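Signal recognition particle subunit SRP68 (Chaetomium thermophilum, PDB 4P3G) probably binds 7S RNA through this N-terminal RNA-binding domain, as a subunit of the signal recognition particle that targets secretory and membrane proteins to the endoplasmic reticulum. Local coordinates at residues V110-E121 against A146-K157; A60-E68 against K122-S132. All coordinates share one frame; numbering follows the deposited sequence.

Contact 1. Residues V110-E121 against A146-K157. With PO4 (phosphate ion), chain E.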
# COMPACT_ATOMS: atom_id res chain seq x y z
N VAL A 110 10.79 4.47 28.98
CA VAL A 110 10.25 5.54 28.18
C VAL A 110 10.86 6.89 28.59
O VAL A 110 11.21 7.67 27.71
CB VAL A 110 8.73 5.57 28.26
CG1 VAL A 110 8.20 6.87 27.71
CG2 VAL A 110 8.16 4.39 27.48
N SER A 111 11.03 7.11 29.90
CA SER A 111 11.67 8.34 30.44
C SER A 111 13.03 8.63 29.85
O SER A 111 13.37 9.78 29.61
CB SER A 111 11.88 8.23 31.94
OG SER A 111 10.67 8.25 32.64
N ARG A 112 13.80 7.56 29.67
CA ARG A 112 15.15 7.65 29.16
C ARG A 112 15.12 8.09 27.73
O ARG A 112 15.77 9.06 27.35
CB ARG A 112 15.87 6.29 29.25
CG ARG A 112 16.74 6.08 30.48
CD ARG A 112 16.15 6.73 31.71
NE ARG A 112 16.74 8.04 31.97
CZ ARG A 112 16.18 8.96 32.75
NH1 ARG A 112 15.02 8.70 33.35
NH2 ARG A 112 16.79 10.13 32.93
N LEU A 113 14.33 7.38 26.95
CA LEU A 113 14.16 7.70 25.54
C LEU A 113 13.60 9.10 25.32
O LEU A 113 14.05 9.81 24.43
CB LEU A 113 13.26 6.67 24.91
CG LEU A 113 13.85 5.27 24.80
CD1 LEU A 113 12.76 4.40 24.25
CD2 LEU A 113 15.03 5.28 23.88
N GLU A 114 12.61 9.48 26.12
CA GLU A 114 12.00 10.80 25.95
C GLU A 114 13.05 11.87 26.27
O GLU A 114 13.09 12.93 25.65
CB GLU A 114 10.74 10.95 26.81
CG GLU A 114 9.59 10.02 26.45
CD GLU A 114 8.34 10.26 27.32
OE1 GLU A 114 8.46 10.82 28.43
OE2 GLU A 114 7.22 9.85 26.92
N LYS A 115 13.90 11.59 27.25
CA LYS A 115 15.00 12.49 27.58
C LYS A 115 16.01 12.58 26.44
O LYS A 115 16.45 13.66 26.06
CB LYS A 115 15.71 12.02 28.83
CG LYS A 115 16.83 12.97 29.21
CD LYS A 115 17.70 12.39 30.27
CE LYS A 115 18.79 13.36 30.63
NZ LYS A 115 19.65 12.71 31.64
N GLY A 116 16.37 11.44 25.88
CA GLY A 116 17.28 11.42 24.75
C GLY A 116 16.68 12.18 23.57
O GLY A 116 17.41 12.90 22.86
N ALA A 117 15.37 12.03 23.34
CA ALA A 117 14.69 12.73 22.26
C ALA A 117 14.79 14.24 22.47
O ALA A 117 15.19 14.98 21.57
CB ALA A 117 13.25 12.32 22.18
N ARG A 118 14.47 14.69 23.68
CA ARG A 118 14.51 16.11 24.00
C ARG A 118 15.91 16.68 23.74
O ARG A 118 16.05 17.77 23.18
CB ARG A 118 14.13 16.34 25.46
CG ARG A 118 12.66 16.24 25.73
CD ARG A 118 12.28 16.75 27.11
NE ARG A 118 12.94 16.01 28.18
CZ ARG A 118 12.42 14.94 28.78
NH1 ARG A 118 11.25 14.47 28.38
NH2 ARG A 118 13.08 14.32 29.75
N ILE A 119 16.94 15.93 24.11
CA ILE A 119 18.29 16.43 23.92
C ILE A 119 18.62 16.54 22.43
O ILE A 119 19.15 17.55 21.98
CB ILE A 119 19.34 15.52 24.63
CG1 ILE A 119 19.21 15.68 26.14
CG2 ILE A 119 20.78 15.87 24.22
CD1 ILE A 119 19.78 14.50 26.90
N ALA A 120 18.26 15.51 21.67
CA ALA A 120 18.54 15.51 20.24
C ALA A 120 17.71 16.55 19.53
O ALA A 120 18.15 17.13 18.54
CB ALA A 120 18.30 14.15 19.65
N GLU A 121 16.49 16.78 20.02
CA GLU A 121 15.62 17.75 19.36
C GLU A 121 16.18 19.15 19.51
O GLU A 121 16.19 19.93 18.55
CB GLU A 121 14.18 17.67 19.90
CG GLU A 121 13.42 16.45 19.39
CD GLU A 121 12.13 16.18 20.16
OE1 GLU A 121 11.83 16.91 21.13
OE2 GLU A 121 11.41 15.23 19.76
N ALA A 146 16.86 13.18 15.54
CA ALA A 146 15.90 13.56 16.56
C ALA A 146 14.57 12.83 16.33
O ALA A 146 13.84 12.51 17.27
CB ALA A 146 15.72 15.05 16.58
N ALA A 147 14.23 12.60 15.06
CA ALA A 147 12.97 11.95 14.75
C ALA A 147 13.07 10.51 15.11
O ALA A 147 12.11 9.91 15.58
CB ALA A 147 12.62 12.12 13.28
N LEU A 148 14.28 9.98 14.96
CA LEU A 148 14.59 8.58 15.23
C LEU A 148 14.43 8.26 16.71
O LEU A 148 13.83 7.24 17.10
CB LEU A 148 16.02 8.28 14.80
CG LEU A 148 16.56 6.86 15.00
CD1 LEU A 148 15.99 5.95 13.93
CD2 LEU A 148 18.11 6.77 15.04
N LEU A 149 15.00 9.12 17.55
CA LEU A 149 14.91 8.88 18.97
C LEU A 149 13.47 9.09 19.42
O LEU A 149 12.96 8.34 20.25
CB LEU A 149 15.86 9.79 19.76
CG LEU A 149 17.34 9.45 19.65
CD1 LEU A 149 18.14 10.19 20.71
CD2 LEU A 149 17.56 7.97 19.70
N ARG A 150 12.81 10.11 18.89
CA ARG A 150 11.43 10.40 19.29
C ARG A 150 10.53 9.24 18.87
O ARG A 150 9.56 8.91 19.55
CB ARG A 150 10.95 11.72 18.71
CG ARG A 150 9.49 12.02 18.99
CD ARG A 150 9.23 12.12 20.44
NE ARG A 150 9.96 13.24 21.02
CZ ARG A 150 10.01 13.48 22.33
NH1 ARG A 150 9.38 12.66 23.17
NH2 ARG A 150 10.69 14.52 22.81
N GLY A 151 10.85 8.63 17.72
CA GLY A 151 10.13 7.45 17.28
C GLY A 151 10.29 6.28 18.25
O GLY A 151 9.30 5.60 18.56
N ALA A 152 11.51 6.04 18.72
CA ALA A 152 11.79 4.97 19.66
C ALA A 152 11.01 5.17 20.95
O ALA A 152 10.45 4.24 21.53
CB ALA A 152 13.27 4.92 19.95
N ALA A 153 10.97 6.41 21.42
CA ALA A 153 10.29 6.68 22.66
C ALA A 153 8.80 6.34 22.57
O ALA A 153 8.30 5.60 23.42
CB ALA A 153 10.51 8.13 23.07
N LEU A 154 8.11 6.82 21.54
CA LEU A 154 6.66 6.58 21.42
C LEU A 154 6.36 5.11 21.10
O LEU A 154 5.33 4.56 21.52
CB LEU A 154 6.05 7.48 20.37
CG LEU A 154 6.10 8.98 20.66
CD1 LEU A 154 5.95 9.76 19.35
CD2 LEU A 154 5.04 9.38 21.69
N PHE A 155 7.26 4.48 20.38
CA PHE A 155 7.13 3.05 20.11
C PHE A 155 7.15 2.23 21.43
O PHE A 155 6.37 1.28 21.58
CB PHE A 155 8.27 2.63 19.19
CG PHE A 155 8.23 1.20 18.80
CD1 PHE A 155 8.81 0.23 19.63
CD2 PHE A 155 7.69 0.80 17.58
CE1 PHE A 155 8.80 -1.12 19.27
CE2 PHE A 155 7.68 -0.55 17.20
CZ PHE A 155 8.23 -1.51 18.05
N GLU A 156 8.03 2.59 22.37
CA GLU A 156 8.11 1.90 23.65
C GLU A 156 6.89 2.20 24.54
O GLU A 156 6.47 1.36 25.34
CB GLU A 156 9.39 2.30 24.37
CG GLU A 156 10.64 1.68 23.77
CD GLU A 156 10.59 0.17 23.71
OE1 GLU A 156 10.22 -0.44 24.74
OE2 GLU A 156 10.93 -0.41 22.65
N LYS A 157 6.35 3.39 24.40
CA LYS A 157 5.16 3.81 25.12
C LYS A 157 3.93 3.15 24.51
O LYS A 157 2.82 3.27 25.03
CB LYS A 157 5.02 5.32 25.03
CG LYS A 157 4.15 5.99 26.07
CD LYS A 157 4.38 7.51 26.01
CE LYS A 157 3.68 8.25 27.13
NZ LYS A 157 4.03 9.70 27.03
P PO4 E . 8.86 14.88 25.94
O1 PO4 E . 9.95 13.85 26.07
O2 PO4 E . 9.01 15.62 24.62
O3 PO4 E . 8.94 15.87 27.08
O4 PO4 E . 7.51 14.20 26.01

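Contact 2. Residues A60-E68 against K122-S132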
# COMPACT_ATOMS: atom_id res chain seq x y z
N ALA A 60 22.15 24.01 28.35
CA ALA A 60 21.39 24.69 27.29
C ALA A 60 22.27 24.98 26.08
O ALA A 60 23.12 25.87 26.13
CB ALA A 60 20.77 25.98 27.81
N ILE A 61 22.05 24.26 24.97
CA ILE A 61 22.95 24.41 23.82
C ILE A 61 22.60 25.63 22.97
O ILE A 61 21.43 25.95 22.76
CB ILE A 61 22.96 23.13 22.93
CG1 ILE A 61 24.11 23.19 21.92
CG2 ILE A 61 21.61 22.92 22.23
CD1 ILE A 61 24.33 21.91 21.18
N THR A 62 23.64 26.33 22.50
CA THR A 62 23.44 27.53 21.70
C THR A 62 24.17 27.42 20.37
O THR A 62 25.22 26.79 20.29
CB THR A 62 23.97 28.77 22.42
OG1 THR A 62 25.37 28.92 22.17
CG2 THR A 62 23.70 28.67 23.92
N PRO A 63 23.62 28.07 19.34
CA PRO A 63 24.18 28.06 17.99
C PRO A 63 25.60 28.59 17.94
O PRO A 63 26.41 28.15 17.12
CB PRO A 63 23.26 29.01 17.23
CG PRO A 63 21.98 28.95 17.95
CD PRO A 63 22.33 28.79 19.39
N GLU A 64 25.89 29.56 18.79
CA GLU A 64 27.21 30.18 18.80
C GLU A 64 28.25 29.24 19.39
O GLU A 64 29.39 29.19 18.93
CB GLU A 64 27.16 31.50 19.57
CG GLU A 64 26.16 32.50 19.00
CD GLU A 64 24.71 32.18 19.40
OE1 GLU A 64 24.48 31.15 20.07
OE2 GLU A 64 23.81 32.96 19.03
N GLN A 65 27.83 28.47 20.40
CA GLN A 65 28.69 27.45 21.01
C GLN A 65 29.00 26.29 20.07
O GLN A 65 30.08 25.71 20.14
CB GLN A 65 28.09 26.92 22.30
CG GLN A 65 28.28 27.87 23.47
CD GLN A 65 27.63 27.38 24.74
OE1 GLN A 65 26.68 26.60 24.72
NE2 GLN A 65 28.21 27.77 25.87
N ILE A 66 28.04 25.93 19.23
CA ILE A 66 28.30 24.89 18.24
C ILE A 66 29.30 25.38 17.20
O ILE A 66 30.22 24.66 16.82
CB ILE A 66 27.01 24.51 17.51
CG1 ILE A 66 26.03 23.89 18.50
CG2 ILE A 66 27.29 23.50 16.43
CD1 ILE A 66 24.72 23.57 17.89
N ALA A 67 29.13 26.63 16.77
CA ALA A 67 30.04 27.24 15.81
C ALA A 67 31.45 27.41 16.39
O ALA A 67 32.45 27.23 15.69
CB ALA A 67 29.50 28.57 15.37
N GLU A 68 31.50 27.77 17.67
CA GLU A 68 32.76 28.01 18.38
C GLU A 68 33.54 26.71 18.51
O GLU A 68 34.71 26.63 18.16
CB GLU A 68 32.51 28.60 19.76
CG GLU A 68 33.78 29.01 20.52
CD GLU A 68 33.52 29.37 21.99
OE1 GLU A 68 32.39 29.13 22.48
OE2 GLU A 68 34.43 29.94 22.63
N LYS A 122 16.69 19.45 20.69
CA LYS A 122 17.29 20.75 20.93
C LYS A 122 18.55 20.91 20.09
O LYS A 122 18.91 22.03 19.69
CB LYS A 122 17.60 20.94 22.41
CG LYS A 122 16.38 20.94 23.30
CD LYS A 122 16.71 21.55 24.65
CE LYS A 122 15.46 22.09 25.35
NZ LYS A 122 14.48 21.01 25.66
N LEU A 123 19.24 19.80 19.83
CA LEU A 123 20.46 19.84 19.04
C LEU A 123 20.13 20.18 17.60
O LEU A 123 20.85 20.95 16.96
CB LEU A 123 21.19 18.50 19.10
CG LEU A 123 22.36 18.37 18.11
CD1 LEU A 123 23.40 19.44 18.37
CD2 LEU A 123 22.98 16.98 18.14
N ALA A 124 19.06 19.58 17.08
CA ALA A 124 18.62 19.83 15.72
C ALA A 124 18.20 21.29 15.57
O ALA A 124 18.58 21.95 14.61
CB ALA A 124 17.46 18.93 15.36
N GLN A 125 17.42 21.79 16.52
CA GLN A 125 16.96 23.16 16.45
C GLN A 125 18.10 24.17 16.54
O GLN A 125 18.10 25.17 15.85
CB GLN A 125 15.92 23.44 17.54
CG GLN A 125 14.58 22.73 17.29
CD GLN A 125 13.62 22.90 18.45
OE1 GLN A 125 14.04 23.06 19.60
NE2 GLN A 125 12.33 22.86 18.15
N ALA A 126 19.10 23.91 17.38
CA ALA A 126 20.21 24.84 17.46
C ALA A 126 20.98 24.81 16.16
O ALA A 126 21.31 25.86 15.61
CB ALA A 126 21.11 24.53 18.62
N LEU A 127 21.23 23.61 15.64
CA LEU A 127 21.94 23.47 14.38
C LEU A 127 21.24 24.17 13.24
O LEU A 127 21.90 24.70 12.35
CB LEU A 127 22.11 22.00 14.00
CG LEU A 127 23.29 21.20 14.54
CD1 LEU A 127 23.27 19.84 13.89
CD2 LEU A 127 24.62 21.91 14.24
N SER A 128 19.92 24.21 13.29
CA SER A 128 19.18 24.66 12.12
C SER A 128 19.28 26.17 11.93
O SER A 128 19.97 26.63 11.02
CB SER A 128 17.71 24.21 12.18
OG SER A 128 16.91 25.10 12.93
N ASP A 129 18.60 26.94 12.75
CA ASP A 129 18.40 28.33 12.38
C ASP A 129 19.59 29.31 12.58
O ASP A 129 19.97 30.02 11.64
CB ASP A 129 17.14 28.88 13.05
CG ASP A 129 16.02 29.14 12.05
OD1 ASP A 129 16.06 28.55 10.95
OD2 ASP A 129 15.10 29.93 12.37
N GLY A 130 20.20 29.32 13.76
CA GLY A 130 21.02 30.47 14.12
C GLY A 130 22.38 30.72 13.48
O GLY A 130 23.22 31.38 14.11
N ALA A 131 22.60 30.25 12.26
CA ALA A 131 23.91 30.37 11.61
C ALA A 131 24.94 29.75 12.56
O ALA A 131 25.85 30.41 13.06
CB ALA A 131 24.24 31.81 11.34
N SER A 132 24.70 28.47 12.87
CA SER A 132 25.57 27.59 13.65
C SER A 132 26.78 27.24 12.81
O SER A 132 27.74 26.65 13.29
CB SER A 132 24.81 26.33 14.05
OG SER A 132 24.14 25.74 12.93

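Contact 1. Residues V110-E121 against A146-K157
With CG opposite its backbone nitrogen (chi1 175°) and bends at chi2 and chi3, Arg150 carries its guanidinium over Ala117 to Glu121, whose extended side chain crosses it at about a right angle. The grip is side-on: NE of Arg150 reaches OE2 of Glu121 at 2.8 Å, on its syn side but tilted out of the carboxylate plane, while NH2 of Arg150 meets OE1 of Glu121 at 3.1 Å from above that plane. Carboxylate and guanidinium planes stand 37° apart. CB of Ala117 lies over one guanidinium face, toward its rim, 3.4 Å from CZ of Arg150. Arg150 NH1 donates to O1 of a phosphate ion at 3.2 Å, and NH1 of Arg118 adds weak bonds. A leucine in place of Arg150 would probably leave the Glu121 carboxylate without its mate and the phosphate with a poorer grip. Lys157 NZ bridges to OE2 of Glu114 at 3.2 Å. Beneath these charges, CB of Leu113 rests on CB of Ala153 at 3.6 Å; CG of Glu156 touches CD1 of Leu113, while the Glu156 carboxylate pairs with Lys91. Small residues let the axes approach to 8.2 Å, an antiparallel helix pair (160°) characteristic of tetratricopeptide-like helical domains.

Contact 2. Residues A60-E68 against K122-S132
A short N-capped helix, 63-68, lies nearly perpendicular (79°) to the C-terminal part of helix 103-128, within the all-helical RNA-binding domain of SRP68. Ile61, just ahead of it, and Pro63 and Ile66 on its inner side pack on that longer helix and on the turn that follows. The cap is built by Thr62, whose CB points away from the contact: its OG1 accepts the N-H of Gln65 at 3.1 Å and so ties down the first turn.

Ala126 is the small platform at the middle. Ile61 lays CG2 on it, 4.0 Å from CB of Ala126, and Ile66 brings CD1 to within 3.8 Å of the same CB. The two isoleucines then diverge. Ile61 has CG1 opposite its backbone nitrogen (chi1 -168°), which sends CD1 to CD1 of Leu123 at 3.9 Å; Ile66 uses its other branch, CG2, to touch CD2 of Leu127 at 3.8 Å, the two side chains crossing at about a right angle. Behind them the apolar layer continues into neighbouring helices: Ile66 reaches Val73, Leu123 lies on Leu77 of helix 71-93, and both leucines meet Ile10.

At the other end Pro63 takes over. CG of Pro63 sits 3.9 Å from O of Ala126. Ser128 and Asp129 pack on Thr179 of a second subunit, another copy of this protein. CB of Pro63 lies beside O of Gly130, and beyond Gly130 the chain comes back past Pro63, whose O is 3.6 Å from CA of Ser132. The contact closes where CB of Ala67 meets O of Ser132 at 3.3 Å.

Helix 103-128 carries both contacts: residues 110-121 serve contact 1, and from Lys122 onward the same helix serves contact 2. The centres lie about 20 Å apart. Contact 1 is the more central, about 7 Å from the centre of the chain, against about 18 Å for contact 2, where the far part of the helix is met by 60-68 in a partly buried contact. Along the sequence the pairings interleave, so the longer helix ties an earlier segment to a later one. The phosphate ion, probably from the crystallisation liquor, belongs to contact 1; NZ of Lys122, in contact 2, is too far from it for a direct bond. Such an arginine-lined place is consistent with RNA binding.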